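Local coordinates for A rubisco-like protein (PDB 3NWR), which is of unknown function but belongs to the Rubisco large-chain family and probably works as an enzyme with chemistry related to that of Rubisco, at residues 17-22 against 92-97; 127-132 against 297-302; 363-368 against 403-408. All coordinates share one frame; numbering follows the deposited sequence.

Contact 1. Residues 17-22 against 92-97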
ATOM      1  N   ALA A  17       1.581  18.676  -6.351  1.00 14.69           N
ATOM      2  CA  ALA A  17       0.639  17.577  -6.233  1.00 14.79           C
ATOM      3  C   ALA A  17      -0.774  18.126  -6.363  1.00 14.92           C
ATOM      4  O   ALA A  17      -1.122  19.097  -5.693  1.00 16.20           O
ATOM      5  CB  ALA A  17       0.821  16.880  -4.890  1.00 14.37           C
ATOM      6  N   ASP A  18      -1.578  17.508  -7.222  1.00 15.18           N
ATOM      7  CA  ASP A  18      -2.968  17.923  -7.422  1.00 14.36           C
ATOM      8  C   ASP A  18      -3.893  16.960  -6.694  1.00 15.81           C
ATOM      9  O   ASP A  18      -3.678  15.744  -6.738  1.00 14.75           O
ATOM     10  CB  ASP A  18      -3.338  17.906  -8.911  1.00 15.38           C
ATOM     11  CG  ASP A  18      -2.633  18.984  -9.718  1.00 19.93           C
ATOM     12  OD1 ASP A  18      -1.978  19.862  -9.128  1.00 17.71           O
ATOM     13  OD2 ASP A  18      -2.753  18.945 -10.958  1.00 27.93           O
ATOM     14  N   TYR A  19      -4.925  17.496  -6.042  1.00 14.87           N
ATOM     15  CA  TYR A  19      -5.916  16.690  -5.330  1.00 13.71           C
ATOM     16  C   TYR A  19      -7.328  17.079  -5.702  1.00 16.36           C
ATOM     17  O   TYR A  19      -7.583  18.202  -6.137  1.00 17.42           O
ATOM     18  CB  TYR A  19      -5.789  16.871  -3.814  1.00 14.14           C
ATOM     19  CG  TYR A  19      -4.429  16.555  -3.267  1.00 13.86           C
ATOM     20  CD1 TYR A  19      -4.164  15.321  -2.690  1.00 13.25           C
ATOM     21  CD2 TYR A  19      -3.411  17.494  -3.320  1.00 12.65           C
ATOM     22  CE1 TYR A  19      -2.906  15.034  -2.182  1.00 13.10           C
ATOM     23  CE2 TYR A  19      -2.154  17.214  -2.816  1.00 14.37           C
ATOM     24  CZ  TYR A  19      -1.909  15.981  -2.262  1.00 15.07           C
ATOM     25  OH  TYR A  19      -0.658  15.699  -1.770  1.00 15.88           O
ATOM     26  N   LEU A  20      -8.243  16.131  -5.523  1.00 13.21           N
ATOM     27  CA  LEU A  20      -9.665  16.430  -5.462  1.00 13.97           C
ATOM     28  C   LEU A  20     -10.066  16.273  -4.008  1.00 17.98           C
ATOM     29  O   LEU A  20      -9.882  15.200  -3.426  1.00 17.04           O
ATOM     30  CB  LEU A  20     -10.458  15.449  -6.335  1.00 18.09           C
ATOM     31  CG  LEU A  20     -11.969  15.396  -6.083  1.00 24.21           C
ATOM     32  CD1 LEU A  20     -12.634  16.678  -6.552  1.00 21.49           C
ATOM     33  CD2 LEU A  20     -12.583  14.185  -6.781  1.00 28.83           C
ATOM     34  N   ILE A  21     -10.597  17.330  -3.396  1.00 15.37           N
ATOM     35  CA  ILE A  21     -11.031  17.223  -2.014  1.00 14.83           C
ATOM     36  C   ILE A  21     -12.521  17.493  -1.888  1.00 16.39           C
ATOM     37  O   ILE A  21     -13.131  18.110  -2.763  1.00 15.89           O
ATOM     38  CB  ILE A  21     -10.251  18.159  -1.071  1.00 16.50           C
ATOM     39  CG1 ILE A  21     -10.537  19.630  -1.400  1.00 18.15           C
ATOM     40  CG2 ILE A  21      -8.765  17.849  -1.145  1.00 19.55           C
ATOM     41  CD1 ILE A  21     -10.046  20.592  -0.317  1.00 21.48           C
ATOM     42  N   GLU A  22     -13.104  16.975  -0.816  1.00 15.49           N
ATOM     43  CA  GLU A  22     -14.517  17.172  -0.528  1.00 15.14           C
ATOM     44  C   GLU A  22     -14.646  17.489   0.950  1.00 15.04           C
ATOM     45  O   GLU A  22     -14.053  16.817   1.794  1.00 16.51           O
ATOM     46  CB  GLU A  22     -15.302  15.909  -0.868  1.00 16.76           C
ATOM     47  CG  GLU A  22     -16.808  16.015  -0.655  1.00 18.34           C
ATOM     48  CD  GLU A  22     -17.485  14.665  -0.806  1.00 18.49           C
ATOM     49  OE1 GLU A  22     -17.448  14.110  -1.930  1.00 21.41           O
ATOM     50  OE2 GLU A  22     -18.023  14.163   0.202  1.00 17.66           O
ATOM     51  N   ALA A  92     -13.502  20.503  -4.515  1.00 16.95           N
ATOM     52  CA  ALA A  92     -12.543  21.369  -5.177  1.00 16.18           C
ATOM     53  C   ALA A  92     -11.333  20.601  -5.674  1.00 17.26           C
ATOM     54  O   ALA A  92     -10.920  19.614  -5.059  1.00 17.25           O
ATOM     55  CB  ALA A  92     -12.100  22.485  -4.244  1.00 16.71           C
ATOM     56  N   ARG A  93     -10.778  21.056  -6.793  1.00 15.20           N
ATOM     57  CA  ARG A  93      -9.474  20.593  -7.248  1.00 15.54           C
ATOM     58  C   ARG A  93      -8.446  21.564  -6.704  1.00 19.64           C
ATOM     59  O   ARG A  93      -8.616  22.778  -6.823  1.00 20.00           O
ATOM     60  CB  ARG A  93      -9.383  20.555  -8.779  1.00 20.81           C
ATOM     61  CG  ARG A  93      -8.090  19.895  -9.275  1.00 27.32           C
ATOM     62  CD  ARG A  93      -7.955  19.868 -10.793  1.00 37.39           C
ATOM     63  NE  ARG A  93      -6.662  19.308 -11.189  1.00 34.89           N
ATOM     64  CZ  ARG A  93      -6.500  18.128 -11.780  1.00 35.61           C
ATOM     65  NH1 ARG A  93      -7.555  17.378 -12.071  1.00 42.18           N
ATOM     66  NH2 ARG A  93      -5.281  17.702 -12.095  1.00 37.86           N
ATOM     67  N   ILE A  94      -7.390  21.043  -6.090  1.00 14.43           N
ATOM     68  CA  ILE A  94      -6.373  21.915  -5.521  1.00 15.84           C
ATOM     69  C   ILE A  94      -4.988  21.474  -5.964  1.00 18.39           C
ATOM     70  O   ILE A  94      -4.783  20.321  -6.341  1.00 16.38           O
ATOM     71  CB  ILE A  94      -6.438  21.945  -3.987  1.00 17.38           C
ATOM     72  CG1 ILE A  94      -6.017  20.592  -3.404  1.00 18.10           C
ATOM     73  CG2 ILE A  94      -7.844  22.347  -3.518  1.00 16.64           C
ATOM     74  CD1 ILE A  94      -5.878  20.604  -1.904  1.00 19.33           C
ATOM     75  N   THR A  95      -4.042  22.406  -5.941  1.00 16.87           N
ATOM     76  CA  THR A  95      -2.651  22.072  -6.195  1.00 15.58           C
ATOM     77  C   THR A  95      -1.829  22.525  -5.008  1.00 17.73           C
ATOM     78  O   THR A  95      -1.936  23.681  -4.584  1.00 16.68           O
ATOM     79  CB  THR A  95      -2.109  22.769  -7.460  1.00 16.80           C
ATOM     80  OG1 THR A  95      -2.813  22.298  -8.613  1.00 18.34           O
ATOM     81  CG2 THR A  95      -0.623  22.482  -7.628  1.00 17.76           C
ATOM     82  N   LEU A  96      -1.024  21.613  -4.462  1.00 15.52           N
ATOM     83  CA  LEU A  96      -0.070  21.954  -3.414  1.00 16.24           C
ATOM     84  C   LEU A  96       1.349  21.984  -3.967  1.00 16.00           C
ATOM     85  O   LEU A  96       1.698  21.206  -4.853  1.00 17.04           O
ATOM     86  CB  LEU A  96      -0.136  20.961  -2.248  1.00 16.75           C
ATOM     87  CG  LEU A  96      -1.484  20.820  -1.551  1.00 18.53           C
ATOM     88  CD1 LEU A  96      -1.341  19.912  -0.330  1.00 17.21           C
ATOM     89  CD2 LEU A  96      -2.022  22.175  -1.155  1.00 19.68           C
ATOM     90  N   SER A  97       2.160  22.893  -3.433  1.00 16.16           N
ATOM     91  CA  SER A  97       3.575  22.972  -3.768  1.00 16.32           C
ATOM     92  C   SER A  97       4.395  22.590  -2.543  1.00 16.13           C
ATOM     93  O   SER A  97       4.229  23.181  -1.478  1.00 17.03           O
ATOM     94  CB  SER A  97       3.934  24.396  -4.208  1.00 17.87           C
ATOM     95  OG  SER A  97       5.310  24.507  -4.539  1.00 21.42           O
TER
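The carboxylate of Asp18 bridges two side chains of the neighbouring strand, one at each oxygen. Thr95 OG1 donates to Asp18 OD1 over 2.6 Å, reaching it from well above the carboxylate plane, while Arg93 NH2 forms a salt bridge with Asp18 OD2 at 3.0 Å, on the anti side. The guanidinium uses its edge for this bond, and its plane stands 75° from that of the carboxylate. The Arg93 chain, extended from CG to NE, carries the guanidinium out to Asp18 OD2. The opposite face of this strand pair, with Tyr19, Ile21, Ile94 and Leu96, is mainly apolar. There Tyr19 CB rests on Ile94 CG1 at 3.8 Å, the ring brings CE2 to 3.8 Å from Leu96 CD1, and Ile94 CD1 reaches Ile21 CG2. Six backbone hydrogen bonds hold 17-22 and 92-97 antiparallel, through the hydrogen-bonded pairs Ala17-Leu96, Tyr19-Ile94 and Ile21-Ala92. Further out, Ala31 and Met34 of helix 27-37 cover Ile94, Tyr19 OH bonds to Val114 O, and Arg133 adds a second salt bridge to Asp18 OD1. These strands are the central pair of the four-stranded, ferredoxin-like sheet (beta-alpha-beta-beta-alpha-beta) of the N-terminal domain. With two arginines and a hydroxyl around it, the buried Asp18 is likely to be stabilised as an anion. Its face combines ionic and hydroxyl bonds, whereas the Tyr19 face packs apolar groups.

Contact 2. Residues 127-132 against 297-302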
ATOM      1  N   VAL A 127     -10.827  12.751  -0.322  1.00 15.32           N
ATOM      2  CA  VAL A 127      -9.499  13.233  -0.691  1.00 13.73           C
ATOM      3  C   VAL A 127      -8.859  12.209  -1.613  1.00 15.68           C
ATOM      4  O   VAL A 127      -8.725  11.024  -1.253  1.00 15.22           O
ATOM      5  CB  VAL A 127      -8.550  13.448   0.515  1.00 20.11           C
ATOM      6  CG1 VAL A 127      -7.152  13.766   0.031  1.00 20.57           C
ATOM      7  CG2 VAL A 127      -9.036  14.567   1.407  1.00 25.91           C
ATOM      8  N   ARG A 128      -8.476  12.669  -2.797  1.00 12.74           N
ATOM      9  CA  ARG A 128      -7.792  11.823  -3.760  1.00 13.60           C
ATOM     10  C   ARG A 128      -6.623  12.562  -4.376  1.00 15.15           C
ATOM     11  O   ARG A 128      -6.764  13.693  -4.843  1.00 15.27           O
ATOM     12  CB  ARG A 128      -8.748  11.375  -4.859  1.00 16.78           C
ATOM     13  CG  ARG A 128      -8.143  10.383  -5.867  1.00 15.87           C
ATOM     14  CD  ARG A 128      -9.217  10.003  -6.843  1.00 14.56           C
ATOM     15  NE  ARG A 128      -8.784   9.146  -7.938  1.00 15.64           N
ATOM     16  CZ  ARG A 128      -9.118   7.867  -8.062  1.00 14.76           C
ATOM     17  NH1 ARG A 128      -9.850   7.267  -7.129  1.00 14.86           N
ATOM     18  NH2 ARG A 128      -8.716   7.196  -9.127  1.00 15.57           N
ATOM     19  N   LEU A 129      -5.462  11.917  -4.372  1.00 12.88           N
ATOM     20  CA  LEU A 129      -4.291  12.456  -5.043  1.00 12.10           C
ATOM     21  C   LEU A 129      -4.412  12.142  -6.523  1.00 13.25           C
ATOM     22  O   LEU A 129      -4.463  10.980  -6.907  1.00 13.63           O
ATOM     23  CB  LEU A 129      -3.030  11.812  -4.476  1.00 11.83           C
ATOM     24  CG  LEU A 129      -1.732  12.135  -5.209  1.00 11.36           C
ATOM     25  CD1 LEU A 129      -1.422  13.626  -5.180  1.00 14.05           C
ATOM     26  CD2 LEU A 129      -0.563  11.320  -4.616  1.00 13.02           C
ATOM     27  N   LEU A 130      -4.486  13.181  -7.349  1.00 12.51           N
ATOM     28  CA  LEU A 130      -4.710  13.015  -8.789  1.00 13.07           C
ATOM     29  C   LEU A 130      -3.425  12.894  -9.601  1.00 14.39           C
ATOM     30  O   LEU A 130      -3.326  12.064 -10.509  1.00 16.39           O
ATOM     31  CB  LEU A 130      -5.508  14.204  -9.336  1.00 15.64           C
ATOM     32  CG  LEU A 130      -6.802  14.535  -8.601  1.00 17.61           C
ATOM     33  CD1 LEU A 130      -7.418  15.815  -9.182  1.00 19.43           C
ATOM     34  CD2 LEU A 130      -7.775  13.372  -8.689  1.00 19.21           C
ATOM     35  N   SER A 131      -2.449  13.739  -9.305  1.00 14.62           N
ATOM     36  CA  SER A 131      -1.270  13.808 -10.149  1.00 14.63           C
ATOM     37  C   SER A 131      -0.100  14.458  -9.427  1.00 12.99           C
ATOM     38  O   SER A 131      -0.280  15.143  -8.415  1.00 14.62           O
ATOM     39  CB  SER A 131      -1.589  14.568 -11.443  1.00 19.49           C
ATOM     40  OG  SER A 131      -2.029  15.873 -11.139  1.00 24.47           O
ATOM     41  N   LEU A 132       1.101  14.221  -9.954  1.00 13.44           N
ATOM     42  CA  LEU A 132       2.334  14.776  -9.404  1.00 13.24           C
ATOM     43  C   LEU A 132       3.155  15.376 -10.530  1.00 13.45           C
ATOM     44  O   LEU A 132       3.136  14.876 -11.659  1.00 15.21           O
ATOM     45  CB  LEU A 132       3.171  13.686  -8.737  1.00 13.91           C
ATOM     46  CG  LEU A 132       2.565  13.067  -7.478  1.00 13.01           C
ATOM     47  CD1 LEU A 132       3.324  11.795  -7.098  1.00 15.64           C
ATOM     48  CD2 LEU A 132       2.590  14.067  -6.343  1.00 15.56           C
ATOM     49  N   LEU A 297     -11.581   8.983  -3.234  1.00 14.52           N
ATOM     50  CA  LEU A 297     -10.541   8.536  -2.315  1.00 12.66           C
ATOM     51  C   LEU A 297      -9.332   7.980  -3.041  1.00 12.52           C
ATOM     52  O   LEU A 297      -9.450   7.450  -4.134  1.00 13.94           O
ATOM     53  CB  LEU A 297     -11.111   7.447  -1.395  1.00 15.02           C
ATOM     54  CG  LEU A 297     -10.262   6.919  -0.236  1.00 12.43           C
ATOM     55  CD1 LEU A 297      -9.944   8.046   0.747  1.00 14.07           C
ATOM     56  CD2 LEU A 297     -10.987   5.775   0.479  1.00 15.11           C
ATOM     57  N   GLY A 298      -8.169   8.096  -2.413  1.00 12.15           N
ATOM     58  CA  GLY A 298      -7.011   7.332  -2.843  1.00 12.69           C
ATOM     59  C   GLY A 298      -6.099   8.026  -3.835  1.00 12.00           C
ATOM     60  O   GLY A 298      -5.704   9.172  -3.625  1.00 13.69           O
ATOM     61  N   MET A 299      -5.777   7.339  -4.927  1.00 11.61           N
ATOM     62  CA  MET A 299      -4.743   7.815  -5.829  1.00 12.83           C
ATOM     63  C   MET A 299      -5.099   7.486  -7.270  1.00 14.19           C
ATOM     64  O   MET A 299      -5.315   6.320  -7.608  1.00 12.77           O
ATOM     65  CB  MET A 299      -3.409   7.162  -5.457  1.00 15.32           C
ATOM     66  CG  MET A 299      -2.201   7.907  -5.934  1.00 17.77           C
ATOM     67  SD  MET A 299      -0.696   7.072  -5.369  1.00 19.29           S
ATOM     68  CE  MET A 299      -0.877   7.044  -3.600  1.00 23.45           C
ATOM     69  N   SER A 300      -5.177   8.509  -8.120  1.00 12.06           N
ATOM     70  CA  SER A 300      -5.326   8.278  -9.558  1.00 11.94           C
ATOM     71  C   SER A 300      -4.028   7.721 -10.135  1.00 12.02           C
ATOM     72  O   SER A 300      -2.948   7.849  -9.534  1.00 12.98           O
ATOM     73  CB  SER A 300      -5.683   9.575 -10.289  1.00 15.53           C
ATOM     74  OG  SER A 300      -6.883  10.121  -9.774  1.00 16.20           O
ATOM     75  N   PHE A 301      -4.120   7.114 -11.310  1.00 12.18           N
ATOM     76  CA  PHE A 301      -2.972   6.388 -11.841  1.00 11.93           C
ATOM     77  C   PHE A 301      -1.781   7.303 -12.130  1.00 12.30           C
ATOM     78  O   PHE A 301      -0.643   6.916 -11.925  1.00 11.81           O
ATOM     79  CB  PHE A 301      -3.355   5.585 -13.094  1.00 11.99           C
ATOM     80  CG  PHE A 301      -2.273   4.655 -13.581  1.00 11.06           C
ATOM     81  CD1 PHE A 301      -2.087   3.403 -13.002  1.00 13.52           C
ATOM     82  CD2 PHE A 301      -1.459   5.032 -14.632  1.00 12.12           C
ATOM     83  CE1 PHE A 301      -1.083   2.542 -13.475  1.00 12.81           C
ATOM     84  CE2 PHE A 301      -0.465   4.184 -15.108  1.00 12.41           C
ATOM     85  CZ  PHE A 301      -0.280   2.934 -14.526  1.00 13.68           C
ATOM     86  N   GLN A 302      -2.028   8.517 -12.614  1.00 13.83           N
ATOM     87  CA  GLN A 302      -0.911   9.406 -12.955  1.00 13.42           C
ATOM     88  C   GLN A 302       0.052   9.548 -11.777  1.00 12.04           C
ATOM     89  O   GLN A 302       1.276   9.438 -11.937  1.00 12.55           O
ATOM     90  CB  GLN A 302      -1.441  10.781 -13.373  1.00 14.72           C
ATOM     91  CG  GLN A 302      -0.469  11.629 -14.168  1.00 14.92           C
ATOM     92  CD  GLN A 302       0.700  12.135 -13.353  1.00 17.10           C
ATOM     93  OE1 GLN A 302       0.611  12.325 -12.132  1.00 14.67           O
ATOM     94  NE2 GLN A 302       1.824  12.351 -14.031  1.00 24.02           N
TER
HETATM   95  O   HOH W   1       4.566  12.875 -12.972  1.00 17.12           O
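Strand 127-129 pairs in parallel with 297-299, where the chain turns a corner at Gly298, Leu129 N bonding to Gly298 O (2.9 Å) and Ser300 N to Leu129 O (2.8 Å), before the second segment turns into a helix. The bond from Gly298 N to Val127 O is weak. Arg128 lies extended across this junction: its NE donates to Ser300 OG at 2.8 Å, almost straight at 170° and in the guanidinium plane, and Met299 C sits over one face near the rim. Its NH1 makes a weak bond to Leu297 O and is also held by Ser292 O. At the far end Gln302 bends at chi2 (-70°), and its OE1 accepts from Leu132 N at 2.9 Å. A water between Gln302 NE2 and Leu132 O completes the link, so a side-chain amide takes over where backbone pairing stops. Leu129 CD2 and Met299 CG pack side by side at 4.0 Å. Leu130 and Ser131 form a classic bulge opposite Asp18 of strand 14-23. Strand 126-133 lies between strand 14-23 and the 297-302 segment, with Ala303 and Leu307 of helix 301-309 packed on Leu129 and Leu132, and Met290 of the second subunit against Leu297 and Met299.

Contact 3. Residues 363-368 against 403-408; sequences TVQATF and AAVQAG
The ring of Phe368 presents its CD2-CE2 side to Val405, with CD2 at 3.6 Å from the methyl Val405 CG2 and CE2 at 3.4 Å from Val405 O. Both Val405 O and the more distant Gln406 CA approach the ring obliquely. With Phe368 CG anti to the backbone N (chi1 -173°), the root of the ring is carried to Val405 CG2, which touches CB, CG and CD2; the phenylalanine and valine side chains slide past each other in opposite directions. Val364 CG1 lies 3.8 Å from both Val405 CG1 and Val405 CG2, and the side chain of Gln365 runs alongside Val405 CG1. Val405 is therefore wedged among Val364, Gln365 and Phe368, positions i, i+1 and i+4 of the first helix, and carries the largest share of the contact. Trp402, one turn earlier in the second helix, also touches Val364 and Phe368. No hydrogen bond joins the segments; Gln406 NE2 bonds instead to Asp160 O. Just beyond Val405 the second helix closes in a Schellman motif with Gly408, at positive phi, as the C-prime residue. The two short helix segments approach to 9.7 Å at an angle of 45° between their directions. Helices 364-371 and 391-407 flank strand 377-379 in the chain, whose Phe378 touches Val364, and pack outside the parallel sheet, as expected of adjacent helices of the TIM-barrel catalytic domain.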
ATOM      1  N   THR A 363     -10.005  -6.618 -29.345  1.00 15.27           N
ATOM      2  CA  THR A 363      -9.654  -5.419 -28.583  1.00 13.32           C
ATOM      3  C   THR A 363      -8.380  -4.757 -29.106  1.00 12.29           C
ATOM      4  O   THR A 363      -7.906  -3.762 -28.555  1.00 14.67           O
ATOM      5  CB  THR A 363      -9.474  -5.717 -27.077  1.00 14.38           C
ATOM      6  OG1 THR A 363      -8.412  -6.672 -26.905  1.00 14.69           O
ATOM      7  CG2 THR A 363     -10.749  -6.284 -26.487  1.00 15.33           C
ATOM      8  N   VAL A 364      -7.844  -5.284 -30.201  1.00 13.97           N
ATOM      9  CA  VAL A 364      -6.594  -4.769 -30.745  1.00 13.88           C
ATOM     10  C   VAL A 364      -6.732  -3.358 -31.332  1.00 14.35           C
ATOM     11  O   VAL A 364      -5.903  -2.495 -31.082  1.00 15.34           O
ATOM     12  CB  VAL A 364      -6.028  -5.743 -31.788  1.00 14.73           C
ATOM     13  CG1 VAL A 364      -4.921  -5.083 -32.613  1.00 13.89           C
ATOM     14  CG2 VAL A 364      -5.528  -7.008 -31.089  1.00 14.19           C
ATOM     15  N   GLN A 365      -7.775  -3.119 -32.121  1.00 14.83           N
ATOM     16  CA  GLN A 365      -7.946  -1.792 -32.708  1.00 14.33           C
ATOM     17  C   GLN A 365      -8.009  -0.685 -31.647  1.00 15.43           C
ATOM     18  O   GLN A 365      -7.343   0.345 -31.772  1.00 15.49           O
ATOM     19  CB  GLN A 365      -9.201  -1.740 -33.584  1.00 15.01           C
ATOM     20  CG  GLN A 365      -9.363  -0.406 -34.316  1.00 18.25           C
ATOM     21  CD  GLN A 365      -8.350  -0.229 -35.431  1.00 18.30           C
ATOM     22  OE1 GLN A 365      -7.434   0.593 -35.344  1.00 20.49           O
ATOM     23  NE2 GLN A 365      -8.506  -1.007 -36.479  1.00 14.80           N
ATOM     24  N   ALA A 366      -8.834  -0.892 -30.627  1.00 15.74           N
ATOM     25  CA  ALA A 366      -9.000   0.112 -29.582  1.00 17.89           C
ATOM     26  C   ALA A 366      -7.683   0.326 -28.841  1.00 16.27           C
ATOM     27  O   ALA A 366      -7.331   1.449 -28.467  1.00 17.98           O
ATOM     28  CB  ALA A 366     -10.087  -0.305 -28.617  1.00 18.51           C
ATOM     29  N   THR A 367      -6.943  -0.757 -28.658  1.00 14.98           N
ATOM     30  CA  THR A 367      -5.664  -0.681 -27.958  1.00 15.12           C
ATOM     31  C   THR A 367      -4.650   0.129 -28.766  1.00 16.62           C
ATOM     32  O   THR A 367      -3.979   1.009 -28.231  1.00 17.50           O
ATOM     33  CB  THR A 367      -5.134  -2.090 -27.646  1.00 16.40           C
ATOM     34  OG1 THR A 367      -6.055  -2.749 -26.771  1.00 15.01           O
ATOM     35  CG2 THR A 367      -3.762  -2.030 -26.961  1.00 16.87           C
ATOM     36  N   PHE A 368      -4.554  -0.167 -30.062  1.00 13.90           N
ATOM     37  CA  PHE A 368      -3.655   0.547 -30.959  1.00 16.40           C
ATOM     38  C   PHE A 368      -3.997   2.032 -30.967  1.00 18.50           C
ATOM     39  O   PHE A 368      -3.113   2.889 -30.903  1.00 18.86           O
ATOM     40  CB  PHE A 368      -3.771  -0.042 -32.372  1.00 15.01           C
ATOM     41  CG  PHE A 368      -2.765   0.499 -33.354  1.00 19.21           C
ATOM     42  CD1 PHE A 368      -1.416   0.548 -33.042  1.00 19.86           C
ATOM     43  CD2 PHE A 368      -3.171   0.918 -34.615  1.00 19.55           C
ATOM     44  CE1 PHE A 368      -0.490   1.031 -33.962  1.00 22.02           C
ATOM     45  CE2 PHE A 368      -2.247   1.396 -35.539  1.00 21.81           C
ATOM     46  CZ  PHE A 368      -0.911   1.451 -35.211  1.00 22.54           C
ATOM     47  N   ALA A 403      -1.290  -7.031 -37.336  1.00 14.30           N
ATOM     48  CA  ALA A 403      -0.885  -6.744 -38.712  1.00 16.02           C
ATOM     49  C   ALA A 403      -1.931  -5.871 -39.418  1.00 15.64           C
ATOM     50  O   ALA A 403      -1.590  -4.911 -40.114  1.00 16.59           O
ATOM     51  CB  ALA A 403      -0.654  -8.033 -39.469  1.00 16.76           C
ATOM     52  N   ALA A 404      -3.203  -6.198 -39.215  1.00 14.34           N
ATOM     53  CA  ALA A 404      -4.295  -5.434 -39.818  1.00 13.67           C
ATOM     54  C   ALA A 404      -4.296  -3.979 -39.370  1.00 14.76           C
ATOM     55  O   ALA A 404      -4.321  -3.055 -40.186  1.00 15.68           O
ATOM     56  CB  ALA A 404      -5.630  -6.085 -39.495  1.00 14.73           C
ATOM     57  N   VAL A 405      -4.264  -3.752 -38.061  1.00 15.00           N
ATOM     58  CA  VAL A 405      -4.386  -2.374 -37.586  1.00 15.45           C
ATOM     59  C   VAL A 405      -3.167  -1.537 -37.957  1.00 14.82           C
ATOM     60  O   VAL A 405      -3.283  -0.347 -38.241  1.00 16.76           O
ATOM     61  CB  VAL A 405      -4.713  -2.279 -36.073  1.00 14.54           C
ATOM     62  CG1 VAL A 405      -5.903  -3.167 -35.749  1.00 14.48           C
ATOM     63  CG2 VAL A 405      -3.502  -2.657 -35.215  1.00 13.96           C
ATOM     64  N   GLN A 406      -1.999  -2.163 -37.969  1.00 15.82           N
ATOM     65  CA  GLN A 406      -0.781  -1.456 -38.341  1.00 17.93           C
ATOM     66  C   GLN A 406      -0.780  -1.090 -39.826  1.00 19.06           C
ATOM     67  O   GLN A 406      -0.212  -0.068 -40.210  1.00 21.12           O
ATOM     68  CB  GLN A 406       0.455  -2.280 -37.963  1.00 18.29           C
ATOM     69  CG  GLN A 406       0.632  -2.427 -36.452  1.00 16.13           C
ATOM     70  CD  GLN A 406       1.820  -3.296 -36.070  1.00 18.88           C
ATOM     71  OE1 GLN A 406       1.692  -4.220 -35.267  1.00 20.21           O
ATOM     72  NE2 GLN A 406       2.981  -3.004 -36.648  1.00 19.85           N
ATOM     73  N   ALA A 407      -1.437  -1.914 -40.639  1.00 17.56           N
ATOM     74  CA  ALA A 407      -1.564  -1.649 -42.074  1.00 20.00           C
ATOM     75  C   ALA A 407      -2.735  -0.715 -42.356  1.00 21.89           C
ATOM     76  O   ALA A 407      -2.881  -0.218 -43.470  1.00 24.00           O
ATOM     77  CB  ALA A 407      -1.722  -2.950 -42.851  1.00 19.24           C
ATOM     78  N   GLY A 408      -3.581  -0.494 -41.359  1.00 19.06           N
ATOM     79  CA  GLY A 408      -4.699   0.422 -41.507  1.00 21.13           C
ATOM     80  C   GLY A 408      -5.969  -0.206 -42.045  1.00 20.96           C
ATOM     81  O   GLY A 408      -6.910   0.502 -42.411  1.00 25.18           O
TER

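Contacts 1 and 2 belong to one sheet, because strands 14-23 and 126-133 are neighbours in it; Asp18 O and Leu130 N lie 2.8 Å apart, a probable hydrogen bond. Contact 1 is largely buried and stays within the N-terminal domain, whereas contact 2, partly buried, carries the sheet onward to a segment of the catalytic domain and thus ties the two domains together. Contact 3, also partly buried, stands apart, its centre about 37 Å from that of contact 1, in the helical layer of the barrel. The chemistry follows: strand pairing with a salt bridge on one face and apolar packing on the other in contact 1, mixed backbone and side-chain hydrogen bonds in contact 2, and apolar packing in contact 3.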